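Local coordinates for flagellar biosynthetic protein FliP (Thermotoga maritima MSB8, PDB 5H72) that probably takes part in flagellum-specific protein export as a membrane component of the type III export gate, represented here by its periplasmic domain, at residues T27-R30 with E31-N35; H40-E43 with D44-F47; A63-A66 with V67-A71. All coordinates share one frame; numbering follows the deposited sequence.

From the N terminus the chain runs through helix 17-39, helix 43-52 and helix 65-80, and the three contacts follow in series, none nested in or crossing another. Contact 1 is local to the middle of helix 17-39. Contact 2 closes the short turn that leads out of that helix into helix 43-52, and contact 3 builds the first turns of helix 65-80. Contacts 1 and 3 touch: the guanidinium of Arg30 meets Ala63 O and Asn65 OD1, and Met33 packs on Ile69. Contacts 2 and 3 meet through Val46, which lies against Ala63, Val67 and Ala71. Contacts 1 and 2 stay about 5 Å apart at their nearest atoms.

Contact 1 (T27-R30 with E31-N35); sequences TRIR and EFMIN
Arg28 and Glu31 form an i to i+3 salt bridge on the flank of helix 17-39, a local contact between successive turns within one helix. Arg28 NH2 donates to Glu31 OE1 at 2.9 Å with an N-H...O angle of 160°. The carboxylate oxygen lies near the guanidinium plane and uses its anti lone pair, while the two flat groups are turned 67° apart. The arginine chain bends at chi2 and chi3, which brings its end back toward the next turn. A water accepts from Arg28 NE and donates to the same Glu31 OE1, so this oxygen is gripped twice. The other terminal nitrogen, Arg28 NH1, makes salt bridges to Glu76 and Glu36 of the second subunit; the guanidinium thus joins an intrahelical pair to the subunit interface. Beside Glu31, the methyl Thr27 CG2 lies 3.7 Å from Glu31 OE2. One residue further on, the Phe32 ring lies alongside Ile29, with Phe32 CE2 3.9 Å from Ile29 CG1. Ile29 O sits over one ring face, offset toward the rim, while accepting the N-H of Met33. Met33 CE reaches back to within 4.1 Å of Ile29 CG2. Backbone bonds from Glu31 N to Thr27 O (2.9 Å) and from Ile34 N to Arg30 O (2.8 Å) continue the i to i+4 ladder of a regular alpha-helix.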
loop_
_atom_site.group_PDB
_atom_site.type_symbol
_atom_site.label_atom_id
_atom_site.label_comp_id
_atom_site.label_asym_id
_atom_site.label_seq_id
_atom_site.Cartn_x
_atom_site.Cartn_y
_atom_site.Cartn_z
ATOM N N THR A 27 14.908 0.820 -0.076
ATOM C CA THR A 27 15.725 0.349 1.034
ATOM C C THR A 27 14.935 0.414 2.335
ATOM O O THR A 27 14.928 -0.541 3.112
ATOM C CB THR A 27 17.024 1.167 1.172
ATOM O OG1 THR A 27 17.805 1.021 -0.021
ATOM C CG2 THR A 27 17.839 0.689 2.355
ATOM N N ARG A 28 14.246 1.525 2.560
ATOM C CA ARG A 28 13.439 1.692 3.764
ATOM C C ARG A 28 12.364 0.608 3.866
ATOM O O ARG A 28 12.159 0.013 4.914
ATOM C CB ARG A 28 12.803 3.083 3.784
ATOM C CG ARG A 28 11.853 3.336 4.937
ATOM C CD ARG A 28 12.561 3.846 6.198
ATOM N NE ARG A 28 13.452 2.862 6.817
ATOM C CZ ARG A 28 13.080 1.986 7.750
ATOM N NH1 ARG A 28 11.822 1.948 8.173
ATOM N NH2 ARG A 28 13.970 1.147 8.266
ATOM N N ILE A 29 11.697 0.331 2.757
ATOM C CA ILE A 29 10.619 -0.655 2.747
ATOM C C ILE A 29 11.170 -2.064 2.953
ATOM O O ILE A 29 10.589 -2.846 3.698
ATOM C CB ILE A 29 9.805 -0.576 1.441
ATOM C CG1 ILE A 29 9.106 0.782 1.368
ATOM C CG2 ILE A 29 8.776 -1.684 1.377
ATOM C CD1 ILE A 29 8.435 1.055 0.043
ATOM N N ARG A 30 12.295 -2.385 2.314
ATOM C CA ARG A 30 12.955 -3.670 2.565
ATOM C C ARG A 30 13.295 -3.830 4.034
ATOM O O ARG A 30 13.029 -4.876 4.625
ATOM C CB ARG A 30 14.229 -3.813 1.732
ATOM C CG ARG A 30 13.969 -4.128 0.266
ATOM C CD ARG A 30 15.275 -4.356 -0.475
ATOM N NE ARG A 30 16.018 -5.500 0.045
ATOM C CZ ARG A 30 15.820 -6.755 -0.346
ATOM N NH1 ARG A 30 14.901 -7.033 -1.258
ATOM N NH2 ARG A 30 16.539 -7.737 0.169
ATOM N N GLU A 31 13.863 -2.780 4.621
ATOM C CA GLU A 31 14.277 -2.811 6.029
ATOM C C GLU A 31 13.111 -3.047 6.991
ATOM O O GLU A 31 13.265 -3.794 7.953
ATOM C CB GLU A 31 15.011 -1.511 6.411
ATOM C CG GLU A 31 16.446 -1.417 5.888
ATOM C CD GLU A 31 17.157 -0.114 6.288
ATOM O OE1 GLU A 31 16.520 0.757 6.932
ATOM O OE2 GLU A 31 18.361 0.040 5.959
ATOM N N PHE A 32 11.944 -2.445 6.748
ATOM C CA PHE A 32 10.848 -2.678 7.689
ATOM C C PHE A 32 10.140 -4.007 7.398
ATOM O O PHE A 32 9.632 -4.635 8.320
ATOM C CB PHE A 32 9.869 -1.463 7.766
ATOM C CG PHE A 32 8.792 -1.392 6.712
ATOM C CD1 PHE A 32 7.774 -2.336 6.638
ATOM C CD2 PHE A 32 8.731 -0.295 5.863
ATOM C CE1 PHE A 32 6.774 -2.239 5.690
ATOM C CE2 PHE A 32 7.718 -0.180 4.908
ATOM C CZ PHE A 32 6.739 -1.160 4.821
ATOM N N MET A 33 10.137 -4.458 6.147
ATOM C CA MET A 33 9.620 -5.791 5.856
ATOM C C MET A 33 10.478 -6.828 6.571
ATOM O O MET A 33 9.962 -7.704 7.272
ATOM C CB MET A 33 9.588 -6.061 4.344
ATOM C CG MET A 33 8.498 -5.294 3.611
ATOM S SD MET A 33 8.202 -5.838 1.914
ATOM C CE MET A 33 9.809 -5.595 1.159
ATOM N N ILE A 34 11.790 -6.701 6.412
ATOM C CA ILE A 34 12.726 -7.604 7.065
ATOM C C ILE A 34 12.578 -7.563 8.591
ATOM O O ILE A 34 12.531 -8.603 9.245
ATOM C CB ILE A 34 14.171 -7.276 6.652
ATOM C CG1 ILE A 34 14.410 -7.752 5.218
ATOM C CG2 ILE A 34 15.173 -7.918 7.602
ATOM C CD1 ILE A 34 15.665 -7.203 4.589
ATOM N N ASN A 35 12.475 -6.367 9.155
ATOM C CA ASN A 35 12.317 -6.223 10.603
ATOM C C ASN A 35 11.036 -6.883 11.111
ATOM O O ASN A 35 11.050 -7.556 12.139
ATOM C CB ASN A 35 12.335 -4.751 10.987
ATOM C CG ASN A 35 12.276 -4.533 12.487
ATOM O OD1 ASN A 35 11.309 -3.982 13.006
ATOM N ND2 ASN A 35 13.316 -4.959 13.193
HETATM O O HOH W 1 15.996 3.377 5.738
#

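Contact 2 (H40-E43 with D44-F47); sequences HHNE and DNVF
Glu43 and Asn42 bury the most surface in this local contact, and Asn45 answers Asn42; it starts helix 43-52 directly after a Schellman motif has ended helix 17-39. In that motif His41, with positive phi, is the C-prime residue: Asn42 N bonds to Leu37 O and His41 N to Lys38 O. Asn42 then contributes its carbonyl to the new helix. Asn45 N donates to Asn42 O at 2.9 Å, approaching from above the carbonyl plane, 40° out of it. The two asparagine side chains run side by side in the same direction with their amide planes only 10° apart, and Asn45 ND2 comes 3.9 Å from Asn42 CB. That ND2 is hydrogen-bonded to Glu78 and weakly to Ala71 O, which ties the turn to helix 65-80. Glu43 acts mainly through its backbone: Glu43 O receives weak bonds from Val46 N at 2.8 Å and from Phe47 N at 3.4 Å. Its side chain bends at chi2 (91°) and packs against Ile60 and Lys38. Glu43 and Asp44 are like charges if both are ionised, as is probable, but Glu43 OE1 and Asp44 OD1 remain 6.0 Å apart. Val46 turns inward among Leu37, Ile57, Ile60 and Ala63, which joins this helix start to the interior of the domain. On the neighbouring flank, Phe47 CD2 approaches Glu43 O to 3.5 Å.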
loop_
_atom_site.group_PDB
_atom_site.type_symbol
_atom_site.label_atom_id
_atom_site.label_comp_id
_atom_site.label_asym_id
_atom_site.label_seq_id
_atom_site.Cartn_x
_atom_site.Cartn_y
_atom_site.Cartn_z
ATOM N N HIS A 40 8.618 -11.128 14.261
ATOM C CA HIS A 40 7.524 -12.086 14.421
ATOM C C HIS A 40 7.946 -13.515 14.037
ATOM O O HIS A 40 7.114 -14.406 13.916
ATOM C CB HIS A 40 6.311 -11.647 13.602
ATOM C CG HIS A 40 5.754 -10.317 14.017
ATOM N ND1 HIS A 40 5.069 -10.133 15.197
ATOM C CD2 HIS A 40 5.789 -9.110 13.410
ATOM C CE1 HIS A 40 4.699 -8.869 15.301
ATOM N NE2 HIS A 40 5.128 -8.223 14.227
ATOM N N HIS A 41 9.248 -13.719 13.854
ATOM C CA HIS A 41 9.818 -15.053 13.647
ATOM C C HIS A 41 9.188 -15.755 12.469
ATOM O O HIS A 41 8.807 -16.922 12.553
ATOM C CB HIS A 41 9.661 -15.902 14.915
ATOM C CG HIS A 41 10.075 -15.184 16.167
ATOM N ND1 HIS A 41 9.175 -14.522 16.973
ATOM C CD2 HIS A 41 11.292 -14.991 16.721
ATOM C CE1 HIS A 41 9.818 -13.964 17.986
ATOM N NE2 HIS A 41 11.109 -14.236 17.857
ATOM N N ASN A 42 9.077 -15.020 11.368
ATOM C CA ASN A 42 8.435 -15.513 10.169
ATOM C C ASN A 42 9.424 -15.685 9.031
ATOM O O ASN A 42 9.019 -15.842 7.879
ATOM C CB ASN A 42 7.314 -14.556 9.736
ATOM C CG ASN A 42 6.037 -14.766 10.511
ATOM O OD1 ASN A 42 5.332 -13.816 10.851
ATOM N ND2 ASN A 42 5.733 -16.020 10.803
ATOM N N GLU A 43 10.717 -15.650 9.340
ATOM C CA GLU A 43 11.741 -15.718 8.289
ATOM C C GLU A 43 11.565 -16.921 7.371
ATOM O O GLU A 43 11.896 -16.854 6.195
ATOM C CB GLU A 43 13.146 -15.756 8.882
ATOM C CG GLU A 43 13.447 -14.662 9.885
ATOM C CD GLU A 43 13.121 -15.080 11.310
ATOM O OE1 GLU A 43 12.307 -16.018 11.496
ATOM O OE2 GLU A 43 13.687 -14.475 12.252
ATOM N N ASP A 44 11.030 -18.015 7.903
ATOM C CA ASP A 44 10.832 -19.226 7.113
ATOM C C ASP A 44 10.035 -18.962 5.846
ATOM O O ASP A 44 10.292 -19.591 4.814
ATOM C CB ASP A 44 10.145 -20.315 7.945
ATOM C CG ASP A 44 11.135 -21.125 8.775
ATOM O OD1 ASP A 44 12.326 -21.188 8.394
ATOM O OD2 ASP A 44 10.722 -21.703 9.804
ATOM N N ASN A 45 9.081 -18.035 5.911
ATOM C CA ASN A 45 8.318 -17.656 4.720
ATOM C C ASN A 45 9.235 -17.278 3.574
ATOM O O ASN A 45 9.010 -17.681 2.436
ATOM C CB ASN A 45 7.371 -16.489 5.007
ATOM C CG ASN A 45 6.265 -16.855 5.967
ATOM O OD1 ASN A 45 6.010 -18.033 6.222
ATOM N ND2 ASN A 45 5.588 -15.847 6.498
ATOM N N VAL A 46 10.275 -16.512 3.880
ATOM C CA VAL A 46 11.221 -16.092 2.860
ATOM C C VAL A 46 11.937 -17.284 2.258
ATOM O O VAL A 46 11.942 -17.465 1.040
ATOM C CB VAL A 46 12.262 -15.132 3.418
ATOM C CG1 VAL A 46 13.215 -14.699 2.322
ATOM C CG2 VAL A 46 11.587 -13.938 4.078
ATOM N N PHE A 47 12.535 -18.099 3.123
ATOM C CA PHE A 47 13.255 -19.300 2.697
ATOM C C PHE A 47 12.364 -20.269 1.930
ATOM O O PHE A 47 12.781 -20.826 0.915
ATOM C CB PHE A 47 13.873 -20.003 3.908
ATOM C CG PHE A 47 14.990 -19.233 4.534
ATOM C CD1 PHE A 47 16.159 -19.000 3.830
ATOM C CD2 PHE A 47 14.873 -18.730 5.811
ATOM C CE1 PHE A 47 17.197 -18.281 4.391
ATOM C CE2 PHE A 47 15.909 -18.009 6.378
ATOM C CZ PHE A 47 17.072 -17.783 5.663
#

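Contact 3 (A63-A66 with V67-A71); sequences APNA and VLIPA
Val67 packs back on Ala63 and Pro64 at the start of helix 65-80, where Pro64 occupies the N-cap position. Val67 CB lies 3.6 Å from Pro64 O. From there Val67 CG1, anti to the backbone N (chi1 168°), reaches 4.0 Å to Ala63 CB, while Val67 CG2, anti to the carbonyl carbon, lies 3.9 Å from Ala66 C and 4.1 Å from Pro64 CG. Val46 of helix 43-52 and Ile55 also touch this side chain, so the N-terminal turn is wedged against the preceding helix and loop. Pro64 O accepts two N-H groups. Leu68 N arrives in the carbonyl plane, with a nearly straight N-H...O angle of 169°, whereas Val67 N comes from above that plane. One residue on, Asn65 CB touches Ile69 CD1 at 3.8 Å, and the amide beyond it bonds to Arg30 and Asn26 of helix 17-39. Asn65 O still accepts Ile69 N, but Ala66 O lacks the usual i+4 N-H because residue 70 is a proline, and the helix is kinked there. The pyrrolidine ring occupies that place instead, with Pro70 CG and CD each 3.2 Å from Ala66 O.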
loop_
_atom_site.group_PDB
_atom_site.type_symbol
_atom_site.label_atom_id
_atom_site.label_comp_id
_atom_site.label_asym_id
_atom_site.label_seq_id
_atom_site.Cartn_x
_atom_site.Cartn_y
_atom_site.Cartn_z
ATOM N N ALA A 63 17.084 -12.030 -0.156
ATOM C CA ALA A 63 15.908 -12.308 -0.968
ATOM C C ALA A 63 15.515 -11.076 -1.780
ATOM O O ALA A 63 15.441 -9.969 -1.243
ATOM C CB ALA A 63 14.751 -12.760 -0.106
ATOM N N PRO A 64 15.283 -11.266 -3.083
ATOM C CA PRO A 64 14.770 -10.183 -3.930
ATOM C C PRO A 64 13.335 -9.821 -3.533
ATOM O O PRO A 64 12.667 -10.592 -2.837
ATOM C CB PRO A 64 14.825 -10.782 -5.341
ATOM C CG PRO A 64 14.684 -12.262 -5.111
ATOM C CD PRO A 64 15.433 -12.529 -3.827
ATOM N N ASN A 65 12.864 -8.662 -3.971
ATOM C CA ASN A 65 11.540 -8.216 -3.569
ATOM C C ASN A 65 10.434 -9.170 -4.029
ATOM O O ASN A 65 9.407 -9.286 -3.368
ATOM C CB ASN A 65 11.286 -6.800 -4.083
ATOM C CG ASN A 65 12.024 -5.747 -3.273
ATOM O OD1 ASN A 65 12.349 -5.959 -2.104
ATOM N ND2 ASN A 65 12.294 -4.607 -3.890
ATOM N N ALA A 66 10.652 -9.877 -5.135
ATOM C CA ALA A 66 9.658 -10.836 -5.634
ATOM C C ALA A 66 9.410 -11.968 -4.647
ATOM O O ALA A 66 8.369 -12.636 -4.701
ATOM C CB ALA A 66 10.093 -11.408 -6.979
ATOM N N VAL A 67 10.370 -12.184 -3.754
ATOM C CA VAL A 67 10.254 -13.177 -2.705
ATOM C C VAL A 67 9.925 -12.503 -1.385
ATOM O O VAL A 67 9.050 -12.949 -0.638
ATOM C CB VAL A 67 11.580 -13.988 -2.544
ATOM C CG1 VAL A 67 11.574 -14.805 -1.268
ATOM C CG2 VAL A 67 11.816 -14.870 -3.757
ATOM N N LEU A 68 10.646 -11.424 -1.095
ATOM C CA LEU A 68 10.538 -10.748 0.195
ATOM C C LEU A 68 9.130 -10.200 0.441
ATOM O O LEU A 68 8.558 -10.405 1.501
ATOM C CB LEU A 68 11.569 -9.624 0.290
ATOM C CG LEU A 68 11.761 -8.915 1.638
ATOM C CD1 LEU A 68 12.146 -9.906 2.738
ATOM C CD2 LEU A 68 12.814 -7.820 1.509
ATOM N N ILE A 69 8.563 -9.530 -0.553
ATOM C CA ILE A 69 7.256 -8.906 -0.379
ATOM C C ILE A 69 6.134 -9.928 -0.142
ATOM O O ILE A 69 5.348 -9.750 0.786
ATOM C CB ILE A 69 6.916 -7.988 -1.589
ATOM C CG1 ILE A 69 7.919 -6.840 -1.651
ATOM C CG2 ILE A 69 5.510 -7.435 -1.465
ATOM C CD1 ILE A 69 7.788 -6.003 -2.875
ATOM N N PRO A 70 6.053 -11.007 -0.955
ATOM C CA PRO A 70 5.022 -12.003 -0.632
ATOM C C PRO A 70 5.213 -12.666 0.739
ATOM O O PRO A 70 4.223 -12.934 1.425
ATOM C CB PRO A 70 5.167 -13.038 -1.754
ATOM C CG PRO A 70 5.816 -12.324 -2.858
ATOM C CD PRO A 70 6.737 -11.330 -2.223
ATOM N N ALA A 71 6.458 -12.921 1.134
ATOM C CA ALA A 71 6.724 -13.513 2.448
ATOM C C ALA A 71 6.257 -12.574 3.548
ATOM O O ALA A 71 5.682 -13.005 4.548
ATOM C CB ALA A 71 8.203 -13.827 2.608
#